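PDB 6IZW: gliding motility protein MglB from Myxococcus xanthus, which binds the Ras-like GTPase MglA as a dimer and is thought to act as an adaptor and nucleotide exchange factor for it in gliding motility. Local coordinates for residues B[32-38]-B[55-60]; B[62-66]-B[77-83]; B[14-18]-B[124-129]. The protein carries 1 engineered substitution. All coordinates share one frame. Residues are numbered along the deposited sequence.

Interaction 1 (B[32-38]-B[55-60]); sequences FLVDKNG and LASLTA. With SO4 (sulfate ion), chain H.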
loop_
_atom_site.group_PDB
_atom_site.type_symbol
_atom_site.label_atom_id
_atom_site.label_comp_id
_atom_site.label_asym_id
_atom_site.label_seq_id
_atom_site.Cartn_x
_atom_site.Cartn_y
_atom_site.Cartn_z
ATOM N N PHE B 32 10.630 12.151 -7.135
ATOM C CA PHE B 32 9.631 11.523 -7.991
ATOM C C PHE B 32 8.235 11.924 -7.547
ATOM O O PHE B 32 8.031 12.433 -6.442
ATOM C CB PHE B 32 9.773 9.990 -8.034
ATOM C CG PHE B 32 9.568 9.308 -6.715
ATOM C CD1 PHE B 32 8.301 8.917 -6.308
ATOM C CD2 PHE B 32 10.649 9.029 -5.893
ATOM C CE1 PHE B 32 8.111 8.276 -5.084
ATOM C CE2 PHE B 32 10.475 8.391 -4.670
ATOM C CZ PHE B 32 9.207 8.008 -4.262
ATOM N N LEU B 33 7.280 11.687 -8.447
ATOM C CA LEU B 33 5.888 12.060 -8.279
ATOM C C LEU B 33 5.036 10.809 -8.450
ATOM O O LEU B 33 5.214 10.069 -9.421
ATOM C CB LEU B 33 5.499 13.133 -9.297
ATOM C CG LEU B 33 4.200 13.878 -9.012
ATOM C CD1 LEU B 33 4.408 14.796 -7.817
ATOM C CD2 LEU B 33 3.675 14.655 -10.236
ATOM N N VAL B 34 4.117 10.565 -7.509
ATOM C CA VAL B 34 3.343 9.327 -7.475
ATOM C C VAL B 34 1.882 9.650 -7.193
ATOM O O VAL B 34 1.569 10.467 -6.321
ATOM C CB VAL B 34 3.889 8.327 -6.431
ATOM C CG1 VAL B 34 3.981 8.960 -5.059
ATOM C CG2 VAL B 34 3.011 7.085 -6.365
ATOM N N ASP B 35 0.993 9.021 -7.948
ATOM C CA ASP B 35 -0.428 9.064 -7.648
ATOM C C ASP B 35 -0.718 8.326 -6.339
ATOM O O ASP B 35 0.016 7.422 -5.928
ATOM C CB ASP B 35 -1.212 8.430 -8.802
ATOM C CG ASP B 35 -2.691 8.718 -8.734
ATOM O OD1 ASP B 35 -3.370 8.240 -7.792
ATOM O OD2 ASP B 35 -3.183 9.424 -9.642
ATOM N N LYS B 36 -1.819 8.706 -5.695
ATOM C CA LYS B 36 -2.201 8.045 -4.457
ATOM C C LYS B 36 -2.456 6.554 -4.668
ATOM O O LYS B 36 -2.171 5.742 -3.777
ATOM C CB LYS B 36 -3.433 8.730 -3.863
ATOM C CG LYS B 36 -3.084 9.842 -2.871
ATOM C CD LYS B 36 -4.330 10.412 -2.213
ATOM C CE LYS B 36 -3.997 11.716 -1.484
ATOM N NZ LYS B 36 -5.150 12.213 -0.695
ATOM N N ASN B 37 -2.963 6.169 -5.838
ATOM C CA ASN B 37 -3.285 4.772 -6.070
ATOM C C ASN B 37 -2.050 3.928 -6.331
ATOM O O ASN B 37 -2.189 2.720 -6.525
ATOM C CB ASN B 37 -4.285 4.631 -7.229
ATOM C CG ASN B 37 -3.736 5.130 -8.576
ATOM O OD1 ASN B 37 -2.530 5.069 -8.859
ATOM N ND2 ASN B 37 -4.637 5.616 -9.417
ATOM N N GLY B 38 -0.861 4.535 -6.352
ATOM C CA GLY B 38 0.391 3.829 -6.539
ATOM C C GLY B 38 1.086 4.114 -7.854
ATOM O O GLY B 38 2.249 3.720 -8.015
ATOM N N LEU B 55 9.525 2.134 -5.196
ATOM C CA LEU B 55 9.451 3.318 -4.343
ATOM C C LEU B 55 8.070 3.954 -4.407
ATOM O O LEU B 55 7.462 4.254 -3.373
ATOM C CB LEU B 55 10.522 4.319 -4.768
ATOM C CG LEU B 55 11.432 4.996 -3.747
ATOM C CD1 LEU B 55 11.949 4.031 -2.680
ATOM C CD2 LEU B 55 12.594 5.605 -4.515
ATOM N N ALA B 56 7.546 4.138 -5.620
ATOM C CA ALA B 56 6.221 4.724 -5.783
ATOM C C ALA B 56 5.146 3.898 -5.087
ATOM O O ALA B 56 4.161 4.453 -4.583
ATOM C CB ALA B 56 5.889 4.859 -7.268
ATOM N N SER B 57 5.304 2.572 -5.071
ATOM C CA SER B 57 4.254 1.709 -4.537
ATOM C C SER B 57 4.251 1.730 -3.010
ATOM O O SER B 57 3.189 1.774 -2.385
ATOM C CB SER B 57 4.445 0.281 -5.063
ATOM O OG SER B 57 3.393 -0.562 -4.648
ATOM N N LEU B 58 5.439 1.689 -2.408
ATOM C CA LEU B 58 5.563 1.817 -0.966
ATOM C C LEU B 58 5.144 3.208 -0.505
ATOM O O LEU B 58 4.490 3.358 0.536
ATOM C CB LEU B 58 7.002 1.525 -0.557
ATOM C CG LEU B 58 7.495 0.118 -0.856
ATOM C CD1 LEU B 58 9.018 0.098 -0.855
ATOM C CD2 LEU B 58 6.935 -0.872 0.175
ATOM N N THR B 59 5.494 4.230 -1.285
ATOM C CA THR B 59 5.131 5.589 -0.923
ATOM C C THR B 59 3.625 5.731 -0.846
ATOM O O THR B 59 3.088 6.218 0.154
ATOM C CB THR B 59 5.726 6.577 -1.928
ATOM O OG1 THR B 59 7.148 6.640 -1.745
ATOM C CG2 THR B 59 5.125 7.967 -1.751
ATOM N N ALA B 60 2.917 5.292 -1.885
ATOM C CA ALA B 60 1.473 5.464 -1.879
ATOM C C ALA B 60 0.822 4.592 -0.822
ATOM O O ALA B 60 -0.236 4.950 -0.288
ATOM C CB ALA B 60 0.893 5.162 -3.258
HETATM S S SO4 H . -8.527 7.256 -9.314
HETATM O O1 SO4 H . -7.802 6.446 -10.283
HETATM O O2 SO4 H . -8.071 8.638 -9.484
HETATM O O3 SO4 H . -8.271 6.793 -7.966
HETATM O O4 SO4 H . -9.960 7.111 -9.618
HETATM O O HOH W 1 -1.683 7.007 -1.208
#
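This is a buried strand-on-helix contact in the core of the Roadblock/LC7 fold: the end of strand 28-35 and the turn after it pack against the first half of helix 52-72. The axes of 32-35 and 55-60 come within 8.4 Å and cross at -56°. F32 and V34 point their CA-to-CB bonds toward the helix, whereas L33 points away. F32 CE2 lies 3.5 Å from L55 CD2, and T59 OG1 sits 3.5 Å from F32 CZ at the ring edge, its hydroxyl donating back to L55 O (2.9 Å). V34 CG2 reaches A56 CB at 3.7 Å, and V34 CG1 meets T59 CG2 at 3.6 Å. A type I turn, D35 to G38, follows, closed by G38 N to D35 O (3.0 Å); D35 OD1 also accepts from N37 N (2.9 Å), an Asx turn. N37 ND2 gives a weak hydrogen bond to sulfate O1 (3.4 Å). The turn backbone wraps the A60 methyl: K36 O is 3.2 Å and G38 CA 3.6 Å from A60 CB. No direct hydrogen bond joins the segments, but water 1 donates to K36 O (2.9 Å) and A60 O (2.7 Å). Strand 28-35 lies between strands 40-45 and 99-106; the helix meets MglA through S57 and L58, and the second MglB subunit through L55, L58 and T59.

Interaction 2 (B[62-66]-B[77-83]); sequences NVAAM and EFPNQFH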
loop_
_atom_site.group_PDB
_atom_site.type_symbol
_atom_site.label_atom_id
_atom_site.label_comp_id
_atom_site.label_asym_id
_atom_site.label_seq_id
_atom_site.Cartn_x
_atom_site.Cartn_y
_atom_site.Cartn_z
ATOM N N ASN B 62 2.328 3.877 2.152
ATOM C CA ASN B 62 2.591 4.647 3.363
ATOM C C ASN B 62 1.599 5.800 3.508
ATOM O O ASN B 62 0.919 5.921 4.535
ATOM C CB ASN B 62 4.035 5.154 3.339
ATOM C CG ASN B 62 4.323 6.171 4.424
ATOM O OD1 ASN B 62 3.595 6.283 5.403
ATOM N ND2 ASN B 62 5.393 6.927 4.250
ATOM N N VAL B 63 1.478 6.637 2.475
ATOM C CA VAL B 63 0.612 7.813 2.562
ATOM C C VAL B 63 -0.830 7.398 2.802
ATOM O O VAL B 63 -1.547 8.037 3.581
ATOM C CB VAL B 63 0.747 8.680 1.293
ATOM C CG1 VAL B 63 -0.463 9.620 1.142
ATOM C CG2 VAL B 63 2.059 9.458 1.324
ATOM N N ALA B 64 -1.278 6.315 2.153
ATOM C CA ALA B 64 -2.650 5.856 2.361
ATOM C C ALA B 64 -2.866 5.351 3.785
ATOM O O ALA B 64 -3.961 5.510 4.345
ATOM C CB ALA B 64 -3.001 4.768 1.349
ATOM N N ALA B 65 -1.851 4.709 4.380
ATOM C CA ALA B 65 -2.003 4.249 5.758
ATOM C C ALA B 65 -2.041 5.431 6.721
ATOM O O ALA B 65 -2.839 5.445 7.664
ATOM C CB ALA B 65 -0.881 3.276 6.133
HETATM N N MSE B 66 -1.203 6.433 6.489
HETATM C CA MSE B 66 -1.258 7.661 7.276
HETATM C C MSE B 66 -2.573 8.370 7.066
HETATM O O MSE B 66 -3.117 8.951 8.004
HETATM C CB MSE B 66 -0.111 8.600 6.925
HETATM C CG MSE B 66 1.209 8.180 7.546
HETATM SE SE MSE B 66 1.040 7.680 9.443
HETATM C CE MSE B 66 0.186 9.306 10.105
ATOM N N GLU B 77 -5.739 14.665 6.183
ATOM C CA GLU B 77 -4.507 14.031 5.726
ATOM C C GLU B 77 -3.322 14.927 6.057
ATOM O O GLU B 77 -3.316 16.115 5.719
ATOM C CB GLU B 77 -4.582 13.747 4.221
ATOM C CG GLU B 77 -3.530 12.753 3.683
ATOM C CD GLU B 77 -4.115 11.682 2.731
ATOM O OE1 GLU B 77 -5.306 11.783 2.345
ATOM O OE2 GLU B 77 -3.374 10.736 2.363
ATOM N N PHE B 78 -2.348 14.376 6.769
ATOM C CA PHE B 78 -1.174 15.153 7.128
ATOM C C PHE B 78 -0.526 15.682 5.858
ATOM O O PHE B 78 -0.112 14.882 5.006
ATOM C CB PHE B 78 -0.184 14.318 7.935
ATOM C CG PHE B 78 -0.743 13.828 9.241
ATOM C CD1 PHE B 78 -0.882 14.687 10.317
ATOM C CD2 PHE B 78 -1.152 12.516 9.388
ATOM C CE1 PHE B 78 -1.403 14.244 11.526
ATOM C CE2 PHE B 78 -1.675 12.069 10.593
ATOM C CZ PHE B 78 -1.797 12.936 11.662
ATOM N N PRO B 79 -0.438 17.004 5.679
ATOM C CA PRO B 79 0.001 17.547 4.383
ATOM C C PRO B 79 1.362 17.062 3.950
ATOM O O PRO B 79 1.649 17.070 2.748
ATOM C CB PRO B 79 0.006 19.062 4.624
ATOM C CG PRO B 79 0.210 19.200 6.092
ATOM C CD PRO B 79 -0.567 18.058 6.698
ATOM N N ASN B 80 2.219 16.643 4.873
ATOM C CA ASN B 80 3.515 16.114 4.478
ATOM C C ASN B 80 4.013 15.176 5.570
ATOM O O ASN B 80 3.344 14.946 6.580
ATOM C CB ASN B 80 4.510 17.244 4.159
ATOM C CG ASN B 80 4.430 18.409 5.124
ATOM O OD1 ASN B 80 5.108 18.422 6.149
ATOM N ND2 ASN B 80 3.626 19.415 4.781
ATOM N N GLN B 81 5.176 14.585 5.322
ATOM C CA GLN B 81 5.801 13.647 6.242
ATOM C C GLN B 81 7.300 13.839 6.115
ATOM O O GLN B 81 7.809 14.130 5.027
ATOM C CB GLN B 81 5.445 12.184 5.938
ATOM C CG GLN B 81 3.976 11.917 5.611
ATOM C CD GLN B 81 3.600 10.444 5.695
ATOM O OE1 GLN B 81 4.446 9.589 5.981
ATOM N NE2 GLN B 81 2.350 10.133 5.350
ATOM N N PHE B 82 8.002 13.696 7.229
ATOM C CA PHE B 82 9.447 13.809 7.223
ATOM C C PHE B 82 10.036 12.581 7.893
ATOM O O PHE B 82 9.459 12.029 8.837
ATOM C CB PHE B 82 9.928 15.086 7.924
ATOM C CG PHE B 82 11.411 15.135 8.116
ATOM C CD1 PHE B 82 12.257 15.243 7.019
ATOM C CD2 PHE B 82 11.970 15.042 9.384
ATOM C CE1 PHE B 82 13.629 15.274 7.183
ATOM C CE2 PHE B 82 13.343 15.072 9.554
ATOM C CZ PHE B 82 14.172 15.190 8.455
ATOM N N HIS B 83 11.190 12.156 7.382
ATOM C CA HIS B 83 11.849 10.947 7.863
ATOM C C HIS B 83 13.353 11.177 7.730
ATOM O O HIS B 83 13.912 11.044 6.635
ATOM C CB HIS B 83 11.381 9.726 7.079
ATOM C CG HIS B 83 9.894 9.527 7.099
ATOM N ND1 HIS B 83 9.236 8.924 8.150
ATOM C CD2 HIS B 83 8.934 9.876 6.208
ATOM C CE1 HIS B 83 7.938 8.900 7.900
ATOM N NE2 HIS B 83 7.728 9.471 6.727
#
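In the Roadblock/LC7 fold, helix 52-72 lies across the antiparallel sheet, and here its residues 62-66 meet 77-83, a short lead-in and the edge strand 80-83, outermost within this chain. The axes of helix 62-66 and strand 80-83 stay 10.6 Å apart at 117°, so long side chains must span the gap. Q81 spans it from the strand side, with chi1 m and chi2 t extending it to the helix, where its NE2 lies 3.2 Å from M66 CG. Selenomethionine M66 is curled, all three chi angles m, which brings its CE to 3.4 Å from F78 CE2. F78 (chi1 m) points its CA-to-CB bond toward the helix. E77 starts sideways, but with chi1 t its carboxylate swings back: OE2 is 3.3 Å from V63 CG1, while OE1 forms a salt bridge with K36. The second MglB subunit packs on N62, F78, Q81 and H83, so this contact also borders the dimer interface. N62 (chi1 t) and H83 (chi1 m) both approach the side-chain amide oxygen of Q81. Q81 OE1 accepts two weak hydrogen bonds, from N62 ND2 at 3.3 Å and from H83 NE2 at 3.4 Å.

Interaction 3 (B[14-18]-B[124-129]); sequences KINAV and ELTKIF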
loop_
_atom_site.group_PDB
_atom_site.type_symbol
_atom_site.label_atom_id
_atom_site.label_comp_id
_atom_site.label_asym_id
_atom_site.label_seq_id
_atom_site.Cartn_x
_atom_site.Cartn_y
_atom_site.Cartn_z
ATOM N N LYS B 14 6.031 19.421 -18.947
ATOM C CA LYS B 14 6.173 20.418 -17.889
ATOM C C LYS B 14 6.409 19.762 -16.535
ATOM O O LYS B 14 7.242 20.228 -15.747
ATOM C CB LYS B 14 4.932 21.311 -17.816
ATOM C CG LYS B 14 4.263 21.641 -19.140
ATOM C CD LYS B 14 2.950 22.396 -18.910
ATOM C CE LYS B 14 2.649 23.362 -20.056
ATOM N NZ LYS B 14 1.749 24.484 -19.654
ATOM N N ILE B 15 5.670 18.689 -16.240
ATOM C CA ILE B 15 5.802 18.018 -14.950
ATOM C C ILE B 15 7.226 17.522 -14.754
ATOM O O ILE B 15 7.821 17.706 -13.687
ATOM C CB ILE B 15 4.772 16.878 -14.837
ATOM C CG1 ILE B 15 3.383 17.439 -14.517
ATOM C CG2 ILE B 15 5.181 15.896 -13.768
ATOM C CD1 ILE B 15 2.265 16.419 -14.673
ATOM N N ASN B 16 7.808 16.914 -15.791
ATOM C CA ASN B 16 9.196 16.464 -15.699
ATOM C C ASN B 16 10.145 17.632 -15.451
ATOM O O ASN B 16 11.159 17.482 -14.758
ATOM C CB ASN B 16 9.596 15.716 -16.973
ATOM C CG ASN B 16 8.579 14.664 -17.377
ATOM O OD1 ASN B 16 8.314 14.465 -18.560
ATOM N ND2 ASN B 16 7.996 13.993 -16.391
ATOM N N ALA B 17 9.839 18.804 -16.015
ATOM C CA ALA B 17 10.700 19.965 -15.819
ATOM C C ALA B 17 10.708 20.402 -14.356
ATOM O O ALA B 17 11.767 20.692 -13.790
ATOM C CB ALA B 17 10.253 21.109 -16.730
ATOM N N VAL B 18 9.532 20.450 -13.725
ATOM C CA VAL B 18 9.465 20.789 -12.303
ATOM C C VAL B 18 10.354 19.859 -11.485
ATOM O O VAL B 18 11.048 20.293 -10.557
ATOM C CB VAL B 18 8.006 20.749 -11.809
ATOM C CG1 VAL B 18 7.957 20.880 -10.301
ATOM C CG2 VAL B 18 7.180 21.842 -12.471
ATOM N N GLU B 124 4.151 25.116 -8.241
ATOM C CA GLU B 124 4.296 24.992 -9.687
ATOM C C GLU B 124 3.485 23.819 -10.233
ATOM O O GLU B 124 2.951 23.895 -11.346
ATOM C CB GLU B 124 5.772 24.827 -10.045
ATOM C CG GLU B 124 6.249 25.735 -11.158
ATOM C CD GLU B 124 7.721 25.538 -11.476
ATOM O OE1 GLU B 124 8.407 24.834 -10.697
ATOM O OE2 GLU B 124 8.190 26.090 -12.500
ATOM N N LEU B 125 3.386 22.723 -9.473
ATOM C CA LEU B 125 2.698 21.541 -9.985
ATOM C C LEU B 125 1.196 21.764 -10.069
ATOM O O LEU B 125 0.550 21.313 -11.021
ATOM C CB LEU B 125 3.007 20.324 -9.115
ATOM C CG LEU B 125 4.357 19.665 -9.390
ATOM C CD1 LEU B 125 4.512 18.437 -8.535
ATOM C CD2 LEU B 125 4.489 19.318 -10.862
ATOM N N THR B 126 0.618 22.444 -9.081
ATOM C CA THR B 126 -0.799 22.771 -9.162
ATOM C C THR B 126 -1.079 23.784 -10.267
ATOM O O THR B 126 -2.213 23.852 -10.759
ATOM C CB THR B 126 -1.295 23.295 -7.816
ATOM O OG1 THR B 126 -1.117 24.715 -7.759
ATOM C CG2 THR B 126 -0.514 22.655 -6.680
ATOM N N LYS B 127 -0.071 24.563 -10.672
ATOM C CA LYS B 127 -0.236 25.443 -11.822
ATOM C C LYS B 127 -0.318 24.643 -13.118
ATOM O O LYS B 127 -1.074 25.005 -14.030
ATOM C CB LYS B 127 0.906 26.459 -11.886
ATOM N N ILE B 128 0.447 23.550 -13.218
ATOM C CA ILE B 128 0.346 22.687 -14.393
ATOM C C ILE B 128 -0.996 21.962 -14.406
ATOM O O ILE B 128 -1.679 21.906 -15.435
ATOM C CB ILE B 128 1.526 21.701 -14.445
ATOM C CG1 ILE B 128 2.858 22.458 -14.453
ATOM C CG2 ILE B 128 1.406 20.796 -15.663
ATOM C CD1 ILE B 128 4.082 21.558 -14.353
ATOM N N PHE B 129 -1.405 21.413 -13.257
ATOM C CA PHE B 129 -2.703 20.746 -13.184
ATOM C C PHE B 129 -3.850 21.718 -13.412
ATOM O O PHE B 129 -4.977 21.284 -13.673
ATOM C CB PHE B 129 -2.887 20.045 -11.827
ATOM C CG PHE B 129 -1.871 18.959 -11.542
ATOM C CD1 PHE B 129 -1.073 18.437 -12.551
ATOM C CD2 PHE B 129 -1.725 18.458 -10.257
ATOM C CE1 PHE B 129 -0.144 17.448 -12.280
ATOM C CE2 PHE B 129 -0.802 17.471 -9.984
ATOM C CZ PHE B 129 -0.011 16.964 -10.997
#
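V18, I128 and I15 bury the most surface where segments 14-18 and 124-129 of helices 9-25 and 111-130 run antiparallel, at 179° with axes 10.1 Å apart. The first and last long helices pair on one face of the Roadblock/LC7 sheet, with helix 52-72 on the other. V18 (82 Å²) faces the other helix squarely, its CG2 3.6 Å from I128 CD1 and its CG1 3.8 Å from L125 CD2. I128 (77 Å²) reaches back between neighbouring turns of helix 9-25: its CD1 sits 3.6 Å from K14 CB and 3.8 Å from I15 N. I15 (60 Å²) leaves its backbone sideways, yet its side chain turns inward, so that CD1 meets F129 CE1 at 3.5 Å along the ring edge. On the sheet side of this seam, I15 and L125 both rest on L33 of strand 28-35. Charged K14 and E124 flank its exposed margin. With no hydrogen bond between the segments, packing of apolar side chains carries the contact.

Overall arrangement
The three contacts use both faces of the MglB sheet. Interactions 1 and 2 follow one another along helix 52-72, centres 12 Å apart, tied by the K36 NZ to E77 OE1 salt bridge (3.1 Å). Interaction 3 lies across the sheet: L33 CD1 of interaction 1 is 3.7 Å from L125 CD1, although the centres are 17 Å apart. Interactions 2 and 3 do not touch, nearest atoms about 11 Å apart. Helix 52-72 carries much of the partner surface, with N37 adding to the MglA side and F78, Q81 and H83 to the dimer side; neither partner touches interaction 3. The sulfate at N37, probably from the crystallisation liquor, is also bound by R98 and MglA.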